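Local atomic coordinates of dihydrodipicolinate synthase family protein (Sinorhizobium meliloti, PDB entry 4DNH), a protein that is of unknown function but folds as a beta/alpha (TIM) barrel and is probably related to the dihydrodipicolinate synthase family. Residues E144-E147 and R152-L155; A137-Q142 and R173-V178; I5-E10 and R380-H385; R313-A318 and T325-L330. All coordinates share one frame; numbering follows the deposited sequence.

Interaction 1. Residues E144-E147 and R152-L155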
loop_
_atom_site.group_PDB
_atom_site.type_symbol
_atom_site.label_atom_id
_atom_site.label_comp_id
_atom_site.label_asym_id
_atom_site.label_seq_id
_atom_site.Cartn_x
_atom_site.Cartn_y
_atom_site.Cartn_z
ATOM N N GLU A 144 -13.865 16.601 3.366
ATOM C CA GLU A 144 -15.027 16.820 4.220
ATOM C C GLU A 144 -15.822 15.535 4.397
ATOM O O GLU A 144 -16.251 15.213 5.506
ATOM C CB GLU A 144 -15.907 17.958 3.689
ATOM C CG GLU A 144 -15.361 19.349 4.012
ATOM C CD GLU A 144 -16.037 20.472 3.227
ATOM O OE1 GLU A 144 -16.802 20.179 2.270
ATOM O OE2 GLU A 144 -15.789 21.656 3.565
ATOM N N ALA A 145 -15.991 14.792 3.307
ATOM C CA ALA A 145 -16.640 13.487 3.364
ATOM C C ALA A 145 -15.969 12.575 4.392
ATOM O O ALA A 145 -16.657 11.985 5.234
ATOM C CB ALA A 145 -16.652 12.838 1.993
ATOM N N ILE A 146 -14.638 12.499 4.355
ATOM C CA ILE A 146 -13.882 11.638 5.276
ATOM C C ILE A 146 -13.968 12.106 6.736
ATOM O O ILE A 146 -14.319 11.325 7.637
ATOM C CB ILE A 146 -12.416 11.444 4.823
ATOM C CG1 ILE A 146 -12.370 10.582 3.562
ATOM C CG2 ILE A 146 -11.611 10.751 5.910
ATOM C CD1 ILE A 146 -11.233 10.910 2.623
ATOM N N GLU A 147 -13.666 13.380 6.959
ATOM C CA GLU A 147 -13.758 13.970 8.284
ATOM C C GLU A 147 -15.142 13.801 8.901
ATOM O O GLU A 147 -15.252 13.597 10.111
ATOM C CB GLU A 147 -13.356 15.439 8.238
ATOM C CG GLU A 147 -11.852 15.625 8.087
ATOM C CD GLU A 147 -11.417 17.071 7.959
ATOM O OE1 GLU A 147 -12.259 17.944 7.650
ATOM O OE2 GLU A 147 -10.210 17.330 8.160
ATOM N N ARG A 152 -8.969 10.301 9.996
ATOM C CA ARG A 152 -7.747 11.035 9.675
ATOM C C ARG A 152 -7.371 10.780 8.199
ATOM O O ARG A 152 -7.648 9.710 7.645
ATOM C CB ARG A 152 -6.606 10.733 10.668
ATOM C CG ARG A 152 -6.266 9.261 10.905
ATOM C CD ARG A 152 -4.977 9.091 11.729
ATOM N NE ARG A 152 -3.818 9.750 11.107
ATOM C CZ ARG A 152 -2.542 9.573 11.454
ATOM N NH1 ARG A 152 -1.589 10.232 10.807
ATOM N NH2 ARG A 152 -2.206 8.744 12.436
ATOM N N ILE A 153 -6.771 11.786 7.570
ATOM C CA ILE A 153 -6.568 11.817 6.130
ATOM C C ILE A 153 -5.146 11.465 5.715
ATOM O O ILE A 153 -4.181 11.842 6.382
ATOM C CB ILE A 153 -6.894 13.225 5.575
ATOM C CG1 ILE A 153 -8.405 13.438 5.504
ATOM C CG2 ILE A 153 -6.270 13.450 4.193
ATOM C CD1 ILE A 153 -8.948 14.166 6.698
ATOM N N ILE A 154 -5.036 10.719 4.619
ATOM C CA ILE A 154 -3.795 10.577 3.881
ATOM C C ILE A 154 -4.041 11.361 2.611
ATOM O O ILE A 154 -4.920 11.010 1.829
ATOM C CB ILE A 154 -3.498 9.125 3.484
ATOM C CG1 ILE A 154 -3.221 8.282 4.721
ATOM C CG2 ILE A 154 -2.291 9.077 2.551
ATOM C CD1 ILE A 154 -3.262 6.792 4.464
ATOM N N LEU A 155 -3.294 12.438 2.422
ATOM C CA LEU A 155 -3.583 13.351 1.338
ATOM C C LEU A 155 -2.908 12.871 0.057
ATOM O O LEU A 155 -1.684 12.936 -0.086
ATOM C CB LEU A 155 -3.163 14.768 1.707
ATOM C CG LEU A 155 -3.618 15.879 0.770
ATOM C CD1 LEU A 155 -5.133 15.932 0.714
ATOM C CD2 LEU A 155 -3.047 17.205 1.235
#
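Glu147 and Ile153 lie across each other at about a right angle: the Ile153 CD1 methyl comes in against the flank of the glutamate, 3.5 Å from Glu147 CG. Glu147 makes this possible by running extended beyond CG (chi2 177°), which presents its CG methylene and carries the carboxylate past the methyl; Glu147 OE2 passes 3.7 Å from Ile153 CD1. That oxygen is held further on, accepting a hydrogen bond from the backbone N of Lys183. Beside this pair, Ile146 points directly at the strand and lays its CG2 branch 4.2 Å from Ile153 CG1, so the Ile153 CG1-CD1 arm meets both helix residues. The segments belong to helix 132-148 and strand 153-155, the second half of a beta-alpha-beta unit that starts at strand 115-119, and the nearest CA atoms, Glu147 CA and Arg152 CA, are 6.8 Å apart. The Arg152 side chain starts out away from the helix, and its NH1 forms a salt bridge with Asp227 OD2. Because no hydrogen bond crosses between the segments, helix and strand are joined here by van der Waals contact, with the glutamate's aliphatic part serving as packing surface while its charged end is bound elsewhere.

Interaction 2. Residues A137-Q142 and R173-V178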
loop_
_atom_site.group_PDB
_atom_site.type_symbol
_atom_site.label_atom_id
_atom_site.label_comp_id
_atom_site.label_asym_id
_atom_site.label_seq_id
_atom_site.Cartn_x
_atom_site.Cartn_y
_atom_site.Cartn_z
ATOM N N ALA A 137 -11.867 22.403 -4.863
ATOM C CA ALA A 137 -13.213 21.908 -4.593
ATOM C C ALA A 137 -13.208 20.374 -4.506
ATOM O O ALA A 137 -13.823 19.788 -3.615
ATOM C CB ALA A 137 -14.189 22.406 -5.656
ATOM N N ALA A 138 -12.473 19.737 -5.410
ATOM C CA ALA A 138 -12.341 18.288 -5.415
ATOM C C ALA A 138 -11.722 17.764 -4.107
ATOM O O ALA A 138 -12.298 16.882 -3.461
ATOM C CB ALA A 138 -11.542 17.847 -6.626
ATOM N N TYR A 139 -10.576 18.320 -3.708
ATOM C CA TYR A 139 -9.941 17.972 -2.435
ATOM C C TYR A 139 -10.857 18.172 -1.231
ATOM O O TYR A 139 -11.043 17.261 -0.421
ATOM C CB TYR A 139 -8.672 18.791 -2.204
ATOM C CG TYR A 139 -7.411 18.170 -2.743
ATOM C CD1 TYR A 139 -6.946 16.943 -2.265
ATOM C CD2 TYR A 139 -6.679 18.811 -3.727
ATOM C CE1 TYR A 139 -5.788 16.373 -2.774
ATOM C CE2 TYR A 139 -5.517 18.255 -4.238
ATOM C CZ TYR A 139 -5.071 17.044 -3.764
ATOM O OH TYR A 139 -3.915 16.509 -4.292
ATOM N N GLU A 140 -11.426 19.363 -1.102
ATOM C CA GLU A 140 -12.254 19.632 0.066
ATOM C C GLU A 140 -13.502 18.748 0.110
ATOM O O GLU A 140 -13.949 18.354 1.195
ATOM C CB GLU A 140 -12.563 21.133 0.237
ATOM C CG GLU A 140 -13.474 21.783 -0.794
ATOM C CD GLU A 140 -13.583 23.292 -0.586
ATOM O OE1 GLU A 140 -14.623 23.747 -0.050
ATOM O OE2 GLU A 140 -12.623 24.020 -0.941
ATOM N N SER A 141 -14.031 18.403 -1.065
ATOM C CA SER A 141 -15.200 17.540 -1.147
ATOM C C SER A 141 -14.902 16.193 -0.479
ATOM O O SER A 141 -15.649 15.747 0.399
ATOM C CB SER A 141 -15.614 17.354 -2.607
ATOM O OG SER A 141 -16.790 16.578 -2.728
ATOM N N GLN A 142 -13.794 15.569 -0.874
ATOM C CA GLN A 142 -13.398 14.272 -0.324
ATOM C C GLN A 142 -12.942 14.383 1.123
ATOM O O GLN A 142 -13.303 13.540 1.951
ATOM C CB GLN A 142 -12.294 13.615 -1.153
ATOM C CG GLN A 142 -12.604 13.417 -2.625
ATOM C CD GLN A 142 -11.774 12.302 -3.242
ATOM O OE1 GLN A 142 -10.931 11.688 -2.581
ATOM N NE2 GLN A 142 -12.007 12.037 -4.519
ATOM N N ARG A 173 0.203 26.731 -3.794
ATOM C CA ARG A 173 -1.108 27.342 -3.529
ATOM C C ARG A 173 -2.181 26.324 -3.147
ATOM O O ARG A 173 -2.950 26.550 -2.209
ATOM C CB ARG A 173 -1.583 28.168 -4.726
ATOM C CG ARG A 173 -0.998 29.571 -4.784
ATOM C CD ARG A 173 -1.084 30.136 -6.193
ATOM N NE ARG A 173 0.114 30.897 -6.557
ATOM C CZ ARG A 173 0.503 31.155 -7.806
ATOM N NH1 ARG A 173 1.610 31.854 -8.026
ATOM N NH2 ARG A 173 -0.203 30.714 -8.841
ATOM N N VAL A 174 -2.227 25.211 -3.881
ATOM C CA VAL A 174 -3.210 24.161 -3.639
ATOM C C VAL A 174 -3.002 23.553 -2.257
ATOM O O VAL A 174 -3.915 23.568 -1.432
ATOM C CB VAL A 174 -3.205 23.098 -4.763
ATOM C CG1 VAL A 174 -3.912 21.822 -4.329
ATOM C CG2 VAL A 174 -3.868 23.660 -6.012
ATOM N N TYR A 175 -1.798 23.059 -1.990
ATOM C CA TYR A 175 -1.478 22.507 -0.671
ATOM C C TYR A 175 -1.515 23.558 0.459
ATOM O O TYR A 175 -1.631 23.215 1.634
ATOM C CB TYR A 175 -0.145 21.759 -0.712
ATOM C CG TYR A 175 -0.249 20.423 -1.416
ATOM C CD1 TYR A 175 -0.226 20.343 -2.803
ATOM C CD2 TYR A 175 -0.375 19.238 -0.692
ATOM C CE1 TYR A 175 -0.319 19.124 -3.451
ATOM C CE2 TYR A 175 -0.470 18.015 -1.330
ATOM C CZ TYR A 175 -0.443 17.960 -2.708
ATOM O OH TYR A 175 -0.536 16.744 -3.362
ATOM N N ASP A 176 -1.430 24.836 0.098
ATOM C CA ASP A 176 -1.578 25.908 1.075
ATOM C C ASP A 176 -3.040 26.012 1.538
ATOM O O ASP A 176 -3.302 26.080 2.743
ATOM C CB ASP A 176 -1.030 27.240 0.527
ATOM C CG ASP A 176 -1.342 28.435 1.430
ATOM O OD1 ASP A 176 -1.103 28.375 2.663
ATOM O OD2 ASP A 176 -1.822 29.455 0.888
ATOM N N ARG A 177 -3.988 26.003 0.600
ATOM C CA ARG A 177 -5.390 26.070 0.986
ATOM C C ARG A 177 -5.844 24.770 1.642
ATOM O O ARG A 177 -6.401 24.783 2.738
ATOM C CB ARG A 177 -6.308 26.464 -0.178
ATOM C CG ARG A 177 -7.678 26.962 0.301
ATOM C CD ARG A 177 -8.282 28.022 -0.612
ATOM N NE ARG A 177 -7.464 29.234 -0.663
ATOM C CZ ARG A 177 -7.601 30.211 -1.561
ATOM N NH1 ARG A 177 -8.530 30.132 -2.508
ATOM N NH2 ARG A 177 -6.800 31.275 -1.516
ATOM N N VAL A 178 -5.577 23.652 0.977
ATOM C CA VAL A 178 -5.938 22.339 1.491
ATOM C C VAL A 178 -5.463 22.142 2.938
ATOM O O VAL A 178 -6.284 21.858 3.819
ATOM C CB VAL A 178 -5.439 21.198 0.567
ATOM C CG1 VAL A 178 -5.636 19.839 1.225
ATOM C CG2 VAL A 178 -6.166 21.232 -0.772
#
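Tyr139 supplies the apolar part of this contact by bringing two valines of the facing helix against its side chain. Val178 CG2 sits at the root of the ring, 3.8 Å from Tyr139 CB and equally close to CG, while Val174 CG1 lies farther out, 3.9 Å from Tyr139 CE2. Each valine crosses the tyrosine at about a right angle and approaches the ring obliquely. In Val174 and Val178, one turn apart, the first torsions are nearly the same (chi1 163° and 171°), yet different branches do the touching, CG1 in the first and CG2 in the second.

The helices concerned, 132-148 and 168-181, follow consecutive parallel strands of the TIM barrel and stand side by side on its outside. Their short segments run in similar directions, with axes 10.5 Å apart at closest approach and a crossing angle of -30°; Tyr139 reaches across that separation.

Polar groups gather at the ring's far end. Tyr139 OH comes within 3.5 Å of Tyr175 OH, but each hydroxyl has its hydrogen bond elsewhere, Tyr139 with the carbonyl oxygen of Met156 and Tyr175 with the hydroxyl of Tyr202. Leu155 of the barrel strand touches Tyr139, Tyr175 and Val178, placing their side chains on the inward side of the helix pair.

Interaction 3. Residues I5-E10 and R380-H385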
loop_
_atom_site.group_PDB
_atom_site.type_symbol
_atom_site.label_atom_id
_atom_site.label_comp_id
_atom_site.label_asym_id
_atom_site.label_seq_id
_atom_site.Cartn_x
_atom_site.Cartn_y
_atom_site.Cartn_z
ATOM N N ILE A 5 5.607 -29.798 -5.088
ATOM C CA ILE A 5 4.721 -29.384 -6.185
ATOM C C ILE A 5 5.516 -29.133 -7.478
ATOM O O ILE A 5 6.634 -28.599 -7.439
ATOM C CB ILE A 5 3.854 -28.151 -5.787
ATOM C CG1 ILE A 5 2.909 -27.742 -6.927
ATOM C CG2 ILE A 5 4.719 -26.973 -5.340
ATOM C CD1 ILE A 5 1.721 -26.927 -6.471
ATOM N N ASP A 6 4.954 -29.537 -8.617
ATOM C CA ASP A 6 5.576 -29.237 -9.911
ATOM C C ASP A 6 5.147 -27.869 -10.425
ATOM O O ASP A 6 3.964 -27.588 -10.535
ATOM C CB ASP A 6 5.285 -30.331 -10.936
ATOM C CG ASP A 6 6.212 -31.527 -10.794
ATOM O OD1 ASP A 6 7.282 -31.409 -10.150
ATOM O OD2 ASP A 6 5.874 -32.591 -11.340
ATOM N N LEU A 7 6.126 -27.022 -10.720
ATOM C CA LEU A 7 5.887 -25.620 -11.063
ATOM C C LEU A 7 6.595 -25.233 -12.348
ATOM O O LEU A 7 7.640 -25.805 -12.677
ATOM C CB LEU A 7 6.352 -24.699 -9.939
ATOM C CG LEU A 7 5.677 -24.793 -8.574
ATOM C CD1 LEU A 7 6.383 -23.832 -7.641
ATOM C CD2 LEU A 7 4.185 -24.476 -8.593
ATOM N N PRO A 8 6.028 -24.262 -13.082
ATOM C CA PRO A 8 6.647 -23.847 -14.341
ATOM C C PRO A 8 7.859 -22.934 -14.172
ATOM O O PRO A 8 7.804 -21.954 -13.427
ATOM C CB PRO A 8 5.523 -23.126 -15.085
ATOM C CG PRO A 8 4.499 -22.783 -14.068
ATOM C CD PRO A 8 4.708 -23.638 -12.857
ATOM N N ILE A 9 8.948 -23.315 -14.835
ATOM C CA ILE A 9 10.127 -22.477 -15.030
ATOM C C ILE A 9 10.558 -22.722 -16.464
ATOM O O ILE A 9 10.594 -23.874 -16.912
ATOM C CB ILE A 9 11.348 -22.882 -14.159
ATOM C CG1 ILE A 9 10.940 -23.657 -12.903
ATOM C CG2 ILE A 9 12.215 -21.664 -13.842
ATOM C CD1 ILE A 9 12.111 -24.209 -12.109
ATOM N N GLU A 10 10.895 -21.643 -17.172
ATOM C CA GLU A 10 11.451 -21.713 -18.537
ATOM C C GLU A 10 10.637 -22.629 -19.469
ATOM O O GLU A 10 11.177 -23.582 -20.039
ATOM C CB GLU A 10 12.929 -22.163 -18.513
ATOM C CG GLU A 10 13.736 -21.767 -17.275
ATOM C CD GLU A 10 14.632 -20.560 -17.484
ATOM O OE1 GLU A 10 14.127 -19.498 -17.907
ATOM O OE2 GLU A 10 15.847 -20.671 -17.206
ATOM N N ARG A 380 -4.759 -25.866 -7.891
ATOM C CA ARG A 380 -6.008 -25.526 -8.577
ATOM C C ARG A 380 -5.781 -24.479 -9.653
ATOM O O ARG A 380 -6.429 -24.514 -10.706
ATOM C CB ARG A 380 -7.098 -25.055 -7.597
ATOM C CG ARG A 380 -8.038 -26.169 -7.157
ATOM C CD ARG A 380 -9.378 -25.663 -6.628
ATOM N NE ARG A 380 -9.399 -25.535 -5.169
ATOM C CZ ARG A 380 -9.543 -24.385 -4.502
ATOM N NH1 ARG A 380 -9.689 -23.224 -5.141
ATOM N NH2 ARG A 380 -9.542 -24.397 -3.175
ATOM N N VAL A 381 -4.847 -23.568 -9.392
ATOM C CA VAL A 381 -4.464 -22.531 -10.347
ATOM C C VAL A 381 -3.722 -23.124 -11.556
ATOM O O VAL A 381 -4.041 -22.802 -12.702
ATOM C CB VAL A 381 -3.652 -21.408 -9.657
ATOM C CG1 VAL A 381 -3.075 -20.442 -10.685
ATOM C CG2 VAL A 381 -4.536 -20.667 -8.655
ATOM N N LEU A 382 -2.754 -23.997 -11.303
ATOM C CA LEU A 382 -2.098 -24.754 -12.371
ATOM C C LEU A 382 -3.078 -25.574 -13.202
ATOM O O LEU A 382 -2.961 -25.614 -14.430
ATOM C CB LEU A 382 -1.060 -25.708 -11.797
ATOM C CG LEU A 382 0.424 -25.395 -11.670
ATOM C CD1 LEU A 382 0.738 -23.910 -11.720
ATOM C CD2 LEU A 382 0.920 -26.017 -10.368
ATOM N N ALA A 383 -4.028 -26.238 -12.542
ATOM C CA ALA A 383 -4.979 -27.115 -13.244
ATOM C C ALA A 383 -5.810 -26.292 -14.223
ATOM O O ALA A 383 -5.956 -26.658 -15.389
ATOM C CB ALA A 383 -5.872 -27.857 -12.264
HETATM N N MSE A 384 -6.315 -25.163 -13.729
HETATM C CA MSE A 384 -7.010 -24.152 -14.515
HETATM C C MSE A 384 -6.227 -23.684 -15.725
HETATM O O MSE A 384 -6.815 -23.316 -16.748
HETATM C CB MSE A 384 -7.184 -23.001 -13.536
HETATM C CG MSE A 384 -8.283 -22.014 -13.905
HETATM SE SE MSE A 384 -9.907 -22.977 -14.477
HETATM C CE MSE A 384 -10.031 -22.211 -16.295
ATOM N N HIS A 385 -4.899 -23.685 -15.622
ATOM C CA HIS A 385 -4.031 -23.347 -16.748
ATOM C C HIS A 385 -3.642 -24.578 -17.533
ATOM O O HIS A 385 -2.703 -24.539 -18.331
ATOM C CB HIS A 385 -2.771 -22.639 -16.254
ATOM C CG HIS A 385 -2.992 -21.210 -15.800
ATOM N ND1 HIS A 385 -4.031 -20.842 -15.020
ATOM C CD2 HIS A 385 -2.240 -20.052 -16.022
ATOM C CE1 HIS A 385 -3.957 -19.519 -14.770
ATOM N NE2 HIS A 385 -2.857 -19.039 -15.378
#
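Ile5 swings CG1 opposite its backbone N (chi1 -179°) and continues extended beyond it, which sends CD1 out toward Leu382 of the helix. Leu382 answers with torsions displaced from the usual staggered values, chi1 being -95°, and spreads its two methyls over the strand. The tips of Ile5 and Leu382 face each other, Ile5 CD1 standing 4.1 Å from Leu382 CD2. The same methyl also meets Leu7 CD2 at 4.0 Å, where the two leucines cross at about a right angle. Between those two side chains it comes down on the backbone, Leu382 CD2 lying 3.4 Å from Asp6 O. The other branch, Leu382 CD1, goes to Pro8 and lies 4.1 Å from Pro8 CD.

One helix residue therefore touches four successive strand residues, Ile5 to Pro8. The strand runs at 53° to the helix segment, with axes 10.3 Å apart at closest approach. Strand 4-9 pairs antiparallel with strand 12-17 through backbone hydrogen bonds of Ile5 with Tyr16 and of Leu7 with Ala14, so the N-terminal two-stranded sheet packs against helix 371-384 near the end of the chain. Other residues of that helix, Thr375 and Met378 among them, also touch Ile5, while Arg360 of helix 352-364 donates a hydrogen bond to Pro8 O.

Attachment here rests on methyl and CH2 surfaces converging on one leucine, which also packs on a peptide oxygen: a largely apolar association in which no hydrogen bond crosses between the segments.

Interaction 4. Residues R313-A318 and T325-L330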
loop_
_atom_site.group_PDB
_atom_site.type_symbol
_atom_site.label_atom_id
_atom_site.label_comp_id
_atom_site.label_asym_id
_atom_site.label_seq_id
_atom_site.Cartn_x
_atom_site.Cartn_y
_atom_site.Cartn_z
ATOM N N ARG A 313 10.389 -7.625 -3.913
ATOM C CA ARG A 313 10.933 -7.117 -5.157
ATOM C C ARG A 313 10.313 -7.817 -6.355
ATOM O O ARG A 313 10.114 -7.206 -7.405
ATOM C CB ARG A 313 12.443 -7.265 -5.160
ATOM C CG ARG A 313 13.071 -6.347 -4.129
ATOM C CD ARG A 313 14.535 -6.621 -3.878
ATOM N NE ARG A 313 15.043 -5.554 -3.025
ATOM C CZ ARG A 313 16.303 -5.425 -2.630
ATOM N NH1 ARG A 313 17.226 -6.305 -3.005
ATOM N NH2 ARG A 313 16.630 -4.409 -1.853
ATOM N N HIS A 314 9.975 -9.092 -6.180
ATOM C CA HIS A 314 9.322 -9.861 -7.227
ATOM C C HIS A 314 7.897 -9.395 -7.446
ATOM O O HIS A 314 7.477 -9.171 -8.586
ATOM C CB HIS A 314 9.390 -11.350 -6.918
ATOM C CG HIS A 314 8.633 -12.206 -7.910
ATOM N ND1 HIS A 314 9.146 -12.553 -9.115
ATOM C CD2 HIS A 314 7.357 -12.778 -7.842
ATOM C CE1 HIS A 314 8.253 -13.313 -9.782
ATOM N NE2 HIS A 314 7.157 -13.452 -9.002
ATOM N N ILE A 315 7.156 -9.232 -6.352
ATOM C CA ILE A 315 5.779 -8.768 -6.409
ATOM C C ILE A 315 5.671 -7.390 -7.057
ATOM O O ILE A 315 4.724 -7.134 -7.828
ATOM C CB ILE A 315 5.112 -8.773 -5.024
ATOM C CG1 ILE A 315 4.891 -10.225 -4.563
ATOM C CG2 ILE A 315 3.779 -8.024 -5.073
ATOM C CD1 ILE A 315 4.390 -10.373 -3.131
ATOM N N PHE A 316 6.648 -6.524 -6.778
ATOM C CA PHE A 316 6.633 -5.155 -7.303
ATOM C C PHE A 316 7.471 -4.952 -8.559
ATOM O O PHE A 316 7.775 -3.814 -8.926
ATOM C CB PHE A 316 7.084 -4.165 -6.237
ATOM C CG PHE A 316 6.060 -3.920 -5.168
ATOM C CD1 PHE A 316 5.788 -4.891 -4.209
ATOM C CD2 PHE A 316 5.380 -2.714 -5.113
ATOM C CE1 PHE A 316 4.851 -4.664 -3.215
ATOM C CE2 PHE A 316 4.442 -2.474 -4.133
ATOM C CZ PHE A 316 4.175 -3.452 -3.180
ATOM N N LYS A 317 7.838 -6.036 -9.229
ATOM C CA LYS A 317 8.700 -5.883 -10.389
ATOM C C LYS A 317 7.998 -5.254 -11.590
ATOM O O LYS A 317 6.760 -5.285 -11.695
ATOM C CB LYS A 317 9.400 -7.190 -10.749
ATOM C CG LYS A 317 8.661 -8.135 -11.652
ATOM C CD LYS A 317 9.501 -9.386 -11.712
ATOM C CE LYS A 317 9.589 -9.935 -13.114
ATOM N NZ LYS A 317 10.626 -10.998 -13.130
ATOM N N ALA A 318 8.807 -4.663 -12.469
ATOM C CA ALA A 318 8.310 -4.006 -13.671
ATOM C C ALA A 318 7.507 -4.989 -14.548
ATOM O O ALA A 318 7.948 -6.123 -14.760
ATOM C CB ALA A 318 9.473 -3.404 -14.439
ATOM N N THR A 325 -1.787 -7.458 -7.953
ATOM C CA THR A 325 -2.043 -8.819 -8.328
ATOM C C THR A 325 -1.299 -9.835 -7.459
ATOM O O THR A 325 -1.905 -10.805 -6.993
ATOM C CB THR A 325 -1.750 -8.998 -9.814
ATOM O OG1 THR A 325 -2.479 -7.986 -10.518
ATOM C CG2 THR A 325 -2.157 -10.395 -10.301
ATOM N N GLY A 326 -0.009 -9.599 -7.214
ATOM C CA GLY A 326 0.783 -10.473 -6.354
ATOM C C GLY A 326 0.303 -10.424 -4.906
ATOM O O GLY A 326 0.363 -11.414 -4.166
ATOM N N VAL A 327 -0.185 -9.263 -4.492
ATOM C CA VAL A 327 -0.660 -9.109 -3.120
ATOM C C VAL A 327 -1.927 -9.957 -2.883
ATOM O O VAL A 327 -1.990 -10.760 -1.951
ATOM C CB VAL A 327 -0.878 -7.612 -2.810
ATOM C CG1 VAL A 327 -1.726 -7.428 -1.564
ATOM C CG2 VAL A 327 0.482 -6.924 -2.653
ATOM N N VAL A 328 -2.917 -9.785 -3.757
ATOM C CA VAL A 328 -4.150 -10.522 -3.680
ATOM C C VAL A 328 -3.916 -12.015 -3.956
ATOM O O VAL A 328 -4.525 -12.873 -3.312
ATOM C CB VAL A 328 -5.180 -9.938 -4.646
ATOM C CG1 VAL A 328 -6.463 -10.756 -4.621
ATOM C CG2 VAL A 328 -5.433 -8.473 -4.319
ATOM N N PHE A 329 -3.015 -12.345 -4.873
ATOM C CA PHE A 329 -2.688 -13.765 -5.049
ATOM C C PHE A 329 -2.157 -14.372 -3.756
ATOM O O PHE A 329 -2.481 -15.503 -3.410
ATOM C CB PHE A 329 -1.681 -13.979 -6.173
ATOM C CG PHE A 329 -1.450 -15.430 -6.503
ATOM C CD1 PHE A 329 -2.450 -16.197 -7.090
ATOM C CD2 PHE A 329 -0.233 -16.028 -6.238
ATOM C CE1 PHE A 329 -2.242 -17.521 -7.413
ATOM C CE2 PHE A 329 -0.015 -17.356 -6.556
ATOM C CZ PHE A 329 -1.025 -18.104 -7.145
ATOM N N LEU A 330 -1.338 -13.617 -3.036
ATOM C CA LEU A 330 -0.815 -14.123 -1.797
ATOM C C LEU A 330 -1.932 -14.244 -0.735
ATOM O O LEU A 330 -2.003 -15.253 -0.035
ATOM C CB LEU A 330 0.397 -13.314 -1.329
ATOM C CG LEU A 330 1.216 -14.031 -0.238
ATOM C CD1 LEU A 330 1.495 -15.497 -0.576
ATOM C CD2 LEU A 330 2.489 -13.274 0.152
#
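Helices 308-315 and 323-333, which follow the eighth barrel strand and several intervening helices, are joined by a short connection, and this contact packs the end of the first helix against the start of the second. Ile315, in the last turn of the first helix, carries nearly all of it. Ile315 CA lies 5.3 Å from Gly326 CA, a close approach made at a residue with no side chain. The CG2 branch of Ile315 does the touching: with chi1 at -70° it stands opposite its own backbone N and rests over the backbone of the second helix, 4.1 Å from Gly326 CA and 4.2 Å from Val327 N. It also meets one branch of the next residue, Ile315 CG2 to Val327 CG2 being 4.2 Å. The other arm of the isoleucine extends (chi2 173°) past this surface, and Ile315 CD1 stops 4.8 Å from Leu330 CD2, nearby but not in close contact.

Phe316 is the first residue to leave helical geometry. Arg350 NH2 donates to Ile315 O, at the helix end, and to Lys317 O in the loop that follows. Around the buried contact, Leu358 of helix 352-364 covers Ile315, helix 278-281 packs on Val327 through Asp280 and Ala281, and Phe329, on helix 323-333, touches Met378 and Val381 of helix 371-384.

Overall arrangement
All four contacts cross between their segments without a hydrogen bond, but they differ in what does the packing. Interactions 1 and 2 share helix 132-148 and meet through Leu155, whose CD1 is 3.6 Å from Tyr139 CE1. Interaction 1 is partly buried and uses an aliphatic glutamate flank, whereas interaction 2 is buried, with a tyrosine against two valines. On the opposite side of the chain's centre, interaction 4, nearest to it (about 12 Å between centres), sets an isoleucine on the backbone at a glycine and on a neighbouring valine. Interaction 3, farthest out (about 28 Å) yet buried, packs the N-terminal strand on the last helix, one leucine making the contacts between its segments. Val381 CG2, 4.1 Å from Phe329 CE1, connects these last two.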